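Local coordinates for protein francisella virulence factor (Francisella novicida, PDB 5EVF) that is of unknown function but is implicated in Francisella virulence, as a conserved factor built on a small mixed beta-sheet with one long helix, at residues N30-Y33 against Q34-Q38; Q89-E92 against L93-V96. All blocks are in the same frame, centred on the assembly; numbering follows the deposited sequence.

Contact 1 (N30-Y33 against Q34-Q38); sequences NLQY and QSDTQ
Three hydrogen bonds, all involving Asp36, join Asn30-Tyr33 to the segment Gln34-Gln38, whose 34-37 part is a 3-10 turn. OD2 of Asp36 takes Gln32 N at 2.9 Å, nearly head-on to its C-O bond, and Tyr33 N at 3.0 Å from well above the carboxylate plane. A water donates to the same OD2 at 2.7 Å, so three donors grip one oxygen and may well stabilise its negative charge. The side chain reaches back to these amides because CG lies beside the backbone N of Asp36 (chi1 -75°), and Asp36 N in turn bonds to Tyr33 O at 3.0 Å. Within the turn, Thr37 OG1 donates to Gln34 O, which also receives Thr37 N.

Nonpolar contact is thinner. Leu31 CD1 lies 3.6 Å from Asp36 CB and also meets Thr37 CG2, while Leu31 and Thr37 both touch Tyr101 on strand 95-103. The Tyr33 ring carries Gln32 CB over one face and has Asp36 OD1 at its edge, with ring and carboxylate planes 73° apart. The Asp36 carboxylate thus caps the start of the 3-10 segment through Tyr33 N, like the return bond of a capping box without its reciprocal side-chain bond.

Contact 2 (Q89-E92 against L93-V96); sequences QINE and LSSV
A type I beta turn from Asn91 to Ser94, with an Asx turn superimposed on it, leads the chain into strand 95-103. Its defining bond runs from Ser94 N to Asn91 O at 2.9 Å. The Asn91 side chain folds over the same corner: with CG placed between the backbone N and the carbonyl carbon (chi1 53°), OD1 comes to 2.9 Å from Leu93 N, a bent and weak hydrogen bond (128°), and to 3.4 Å from Leu93 CB. Ser94 answers in the reverse sense. Its OG accepts from Asn91 N at 2.9 Å in a nearly straight bond (168°), so each of the two end residues of the turn lends a side-chain oxygen to a backbone amide within it. Beside the serine, Ile90 CG2 packs 3.9 Å from Ser94 CB, and Ile90 also touches Phe56 of helix 56-73. Backbone hydrogen bonds of Glu92 with Ser51 and of Ser94 with Val50 join the turn to the segment that follows strand 42-49. Three hydrogen bonds of differing strength thus fix the corner, so the backbone N and the hydroxyl oxygen of buried Ser94, just before the strand, both have hydrogen-bond partners.

Overall arrangement
From the N terminus the chain lays down edge strand 6-12 and then strand 27-30, the opposite edge of the sheet, after which contact 1 folds the first part of the connection to strand 42-49 into a compact turn. Leu31 prolongs the backbone pairing with Tyr81 of strand 78-84. After strand 42-49 comes helix 56-73, tied to strand 78-84 by the Cys60-Cys83 disulfide, and contact 2 then closes the loop into strand 95-103. The two contacts stand in series, neither nested nor crossing, with centres about 26 Å apart and nearest atoms about 14 Å apart. Strand 95-103 relates them: residues 89-96 lead into its start, whereas Leu31 and Thr37 rest on Tyr101 towards its end.

Contact 1 (N30-Y33 against Q34-Q38)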
loop_
_atom_site.group_PDB
_atom_site.type_symbol
_atom_site.label_atom_id
_atom_site.label_comp_id
_atom_site.label_asym_id
_atom_site.label_seq_id
_atom_site.Cartn_x
_atom_site.Cartn_y
_atom_site.Cartn_z
ATOM N N ASN A 30 -4.251 9.232 -4.989
ATOM C CA ASN A 30 -3.766 9.698 -3.689
ATOM C C ASN A 30 -4.892 9.749 -2.656
ATOM O O ASN A 30 -5.962 10.315 -2.911
ATOM C CB ASN A 30 -3.150 11.090 -3.814
ATOM C CG ASN A 30 -1.987 11.135 -4.744
ATOM O OD1 ASN A 30 -1.410 10.102 -5.120
ATOM N ND2 ASN A 30 -1.599 12.360 -5.120
ATOM N N LEU A 31 -4.625 9.202 -1.470
ATOM C CA LEU A 31 -5.540 9.292 -0.337
ATOM C C LEU A 31 -5.340 10.661 0.297
ATOM O O LEU A 31 -4.319 10.899 0.943
ATOM C CB LEU A 31 -5.253 8.192 0.681
ATOM C CG LEU A 31 -6.187 8.098 1.890
ATOM C CD1 LEU A 31 -7.585 7.649 1.476
ATOM C CD2 LEU A 31 -5.609 7.169 2.967
ATOM N N GLN A 32 -6.305 11.563 0.127
ATOM C CA GLN A 32 -6.160 12.931 0.614
ATOM C C GLN A 32 -7.010 13.265 1.830
ATOM O O GLN A 32 -6.584 14.073 2.654
ATOM C CB GLN A 32 -6.498 13.928 -0.496
ATOM C CG GLN A 32 -5.614 13.800 -1.714
ATOM C CD GLN A 32 -5.966 14.820 -2.764
ATOM O OE1 GLN A 32 -7.063 15.377 -2.753
ATOM N NE2 GLN A 32 -5.034 15.083 -3.674
ATOM N N TYR A 33 -8.193 12.675 1.971
ATOM C CA TYR A 33 -9.132 13.067 3.010
ATOM C C TYR A 33 -9.688 11.839 3.710
ATOM O O TYR A 33 -9.751 10.753 3.130
ATOM C CB TYR A 33 -10.292 13.884 2.429
ATOM C CG TYR A 33 -9.864 15.044 1.569
ATOM C CD1 TYR A 33 -9.425 16.229 2.142
ATOM C CD2 TYR A 33 -9.912 14.964 0.180
ATOM C CE1 TYR A 33 -9.040 17.299 1.362
ATOM C CE2 TYR A 33 -9.526 16.029 -0.610
ATOM C CZ TYR A 33 -9.090 17.195 -0.012
ATOM O OH TYR A 33 -8.702 18.265 -0.783
ATOM N N GLN A 34 -10.108 12.031 4.962
ATOM C CA GLN A 34 -10.806 10.977 5.697
ATOM C C GLN A 34 -11.976 10.420 4.895
ATOM O O GLN A 34 -12.163 9.199 4.805
ATOM C CB GLN A 34 -11.304 11.523 7.036
ATOM C CG GLN A 34 -12.496 10.832 7.568
ATOM C CD GLN A 34 -13.387 11.709 8.270
ATOM O OE1 GLN A 34 -13.081 12.792 8.497
ATOM N NE2 GLN A 34 -14.504 11.249 8.603
ATOM N N SER A 35 -12.772 11.309 4.299
ATOM C CA SER A 35 -13.948 10.895 3.546
ATOM C C SER A 35 -13.597 10.070 2.315
ATOM O O SER A 35 -14.474 9.384 1.776
ATOM C CB SER A 35 -14.752 12.125 3.129
ATOM O OG SER A 35 -13.987 12.955 2.275
ATOM N N ASP A 36 -12.345 10.124 1.851
ATOM C CA ASP A 36 -11.926 9.299 0.723
ATOM C C ASP A 36 -12.064 7.811 1.006
ATOM O O ASP A 36 -12.124 7.023 0.059
ATOM C CB ASP A 36 -10.461 9.570 0.343
ATOM C CG ASP A 36 -10.270 10.873 -0.398
ATOM O OD1 ASP A 36 -11.267 11.451 -0.880
ATOM O OD2 ASP A 36 -9.105 11.312 -0.517
ATOM N N THR A 37 -12.062 7.396 2.276
ATOM C CA THR A 37 -12.147 5.968 2.566
ATOM C C THR A 37 -13.558 5.416 2.412
ATOM O O THR A 37 -13.721 4.195 2.345
ATOM C CB THR A 37 -11.655 5.667 3.981
ATOM O OG1 THR A 37 -12.548 6.255 4.933
ATOM C CG2 THR A 37 -10.243 6.202 4.188
ATOM N N GLN A 38 -14.572 6.280 2.358
ATOM C CA GLN A 38 -15.960 5.837 2.280
ATOM C C GLN A 38 -16.186 4.864 1.126
ATOM O O GLN A 38 -15.861 5.155 -0.027
ATOM C CB GLN A 38 -16.878 7.049 2.124
ATOM C CG GLN A 38 -18.311 6.691 1.784
ATOM C CD GLN A 38 -19.146 7.910 1.448
ATOM O OE1 GLN A 38 -19.354 8.784 2.290
ATOM N NE2 GLN A 38 -19.626 7.975 0.210
HETATM O O HOH W 1 -9.281 12.896 -2.650
#

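Contact 2 (Q89-E92 against L93-V96)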
loop_
_atom_site.group_PDB
_atom_site.type_symbol
_atom_site.label_atom_id
_atom_site.label_comp_id
_atom_site.label_asym_id
_atom_site.label_seq_id
_atom_site.Cartn_x
_atom_site.Cartn_y
_atom_site.Cartn_z
ATOM N N GLN A 89 13.095 9.693 15.082
ATOM C CA GLN A 89 14.300 9.635 14.268
ATOM C C GLN A 89 14.253 8.454 13.309
ATOM O O GLN A 89 14.029 7.313 13.720
ATOM C CB GLN A 89 15.527 9.523 15.174
ATOM C CG GLN A 89 16.835 9.553 14.423
ATOM C CD GLN A 89 17.065 10.885 13.747
ATOM O OE1 GLN A 89 17.090 11.928 14.402
ATOM N NE2 GLN A 89 17.210 10.863 12.427
ATOM N N ILE A 90 14.462 8.727 12.026
ATOM C CA ILE A 90 14.598 7.661 11.041
ATOM C C ILE A 90 16.024 7.132 11.089
ATOM O O ILE A 90 16.985 7.908 11.152
ATOM C CB ILE A 90 14.236 8.165 9.633
ATOM C CG1 ILE A 90 12.756 8.530 9.552
ATOM C CG2 ILE A 90 14.554 7.111 8.582
ATOM C CD1 ILE A 90 12.373 9.178 8.228
ATOM N N ASN A 91 16.167 5.809 11.080
ATOM C CA ASN A 91 17.475 5.170 11.003
ATOM C C ASN A 91 17.348 3.928 10.128
ATOM O O ASN A 91 16.299 3.671 9.527
ATOM C CB ASN A 91 18.009 4.844 12.405
ATOM C CG ASN A 91 17.027 4.038 13.230
ATOM O OD1 ASN A 91 16.558 2.982 12.808
ATOM N ND2 ASN A 91 16.706 4.539 14.415
ATOM N N GLU A 92 18.426 3.137 10.080
ATOM C CA GLU A 92 18.439 1.961 9.215
ATOM C C GLU A 92 17.381 0.940 9.626
ATOM O O GLU A 92 16.863 0.206 8.774
ATOM C CB GLU A 92 19.835 1.328 9.213
ATOM C CG GLU A 92 20.948 2.296 8.802
ATOM C CD GLU A 92 22.075 1.631 8.020
ATOM O OE1 GLU A 92 22.462 2.170 6.959
ATOM O OE2 GLU A 92 22.579 0.578 8.470
ATOM N N LEU A 93 17.021 0.896 10.906
ATOM C CA LEU A 93 16.000 -0.029 11.381
ATOM C C LEU A 93 14.590 0.522 11.244
ATOM O O LEU A 93 13.634 -0.159 11.627
ATOM C CB LEU A 93 16.260 -0.405 12.844
ATOM C CG LEU A 93 17.566 -1.151 13.123
ATOM C CD1 LEU A 93 17.946 -1.030 14.588
ATOM C CD2 LEU A 93 17.443 -2.612 12.720
ATOM N N SER A 94 14.440 1.734 10.720
ATOM C CA SER A 94 13.120 2.296 10.503
ATOM C C SER A 94 12.433 1.615 9.325
ATOM O O SER A 94 13.063 0.944 8.501
ATOM C CB SER A 94 13.212 3.801 10.247
ATOM O OG SER A 94 13.664 4.473 11.412
ATOM N N SER A 95 11.123 1.808 9.250
ATOM C CA SER A 95 10.332 1.344 8.122
ATOM C C SER A 95 9.530 2.492 7.541
ATOM O O SER A 95 9.006 3.336 8.273
ATOM C CB SER A 95 9.379 0.219 8.535
ATOM O OG SER A 95 10.096 -0.982 8.742
ATOM N N VAL A 96 9.426 2.501 6.220
ATOM C CA VAL A 96 8.486 3.343 5.498
ATOM C C VAL A 96 7.278 2.482 5.193
ATOM O O VAL A 96 7.427 1.338 4.753
ATOM C CB VAL A 96 9.112 3.891 4.206
ATOM C CG1 VAL A 96 8.064 4.617 3.381
ATOM C CG2 VAL A 96 10.269 4.810 4.542
#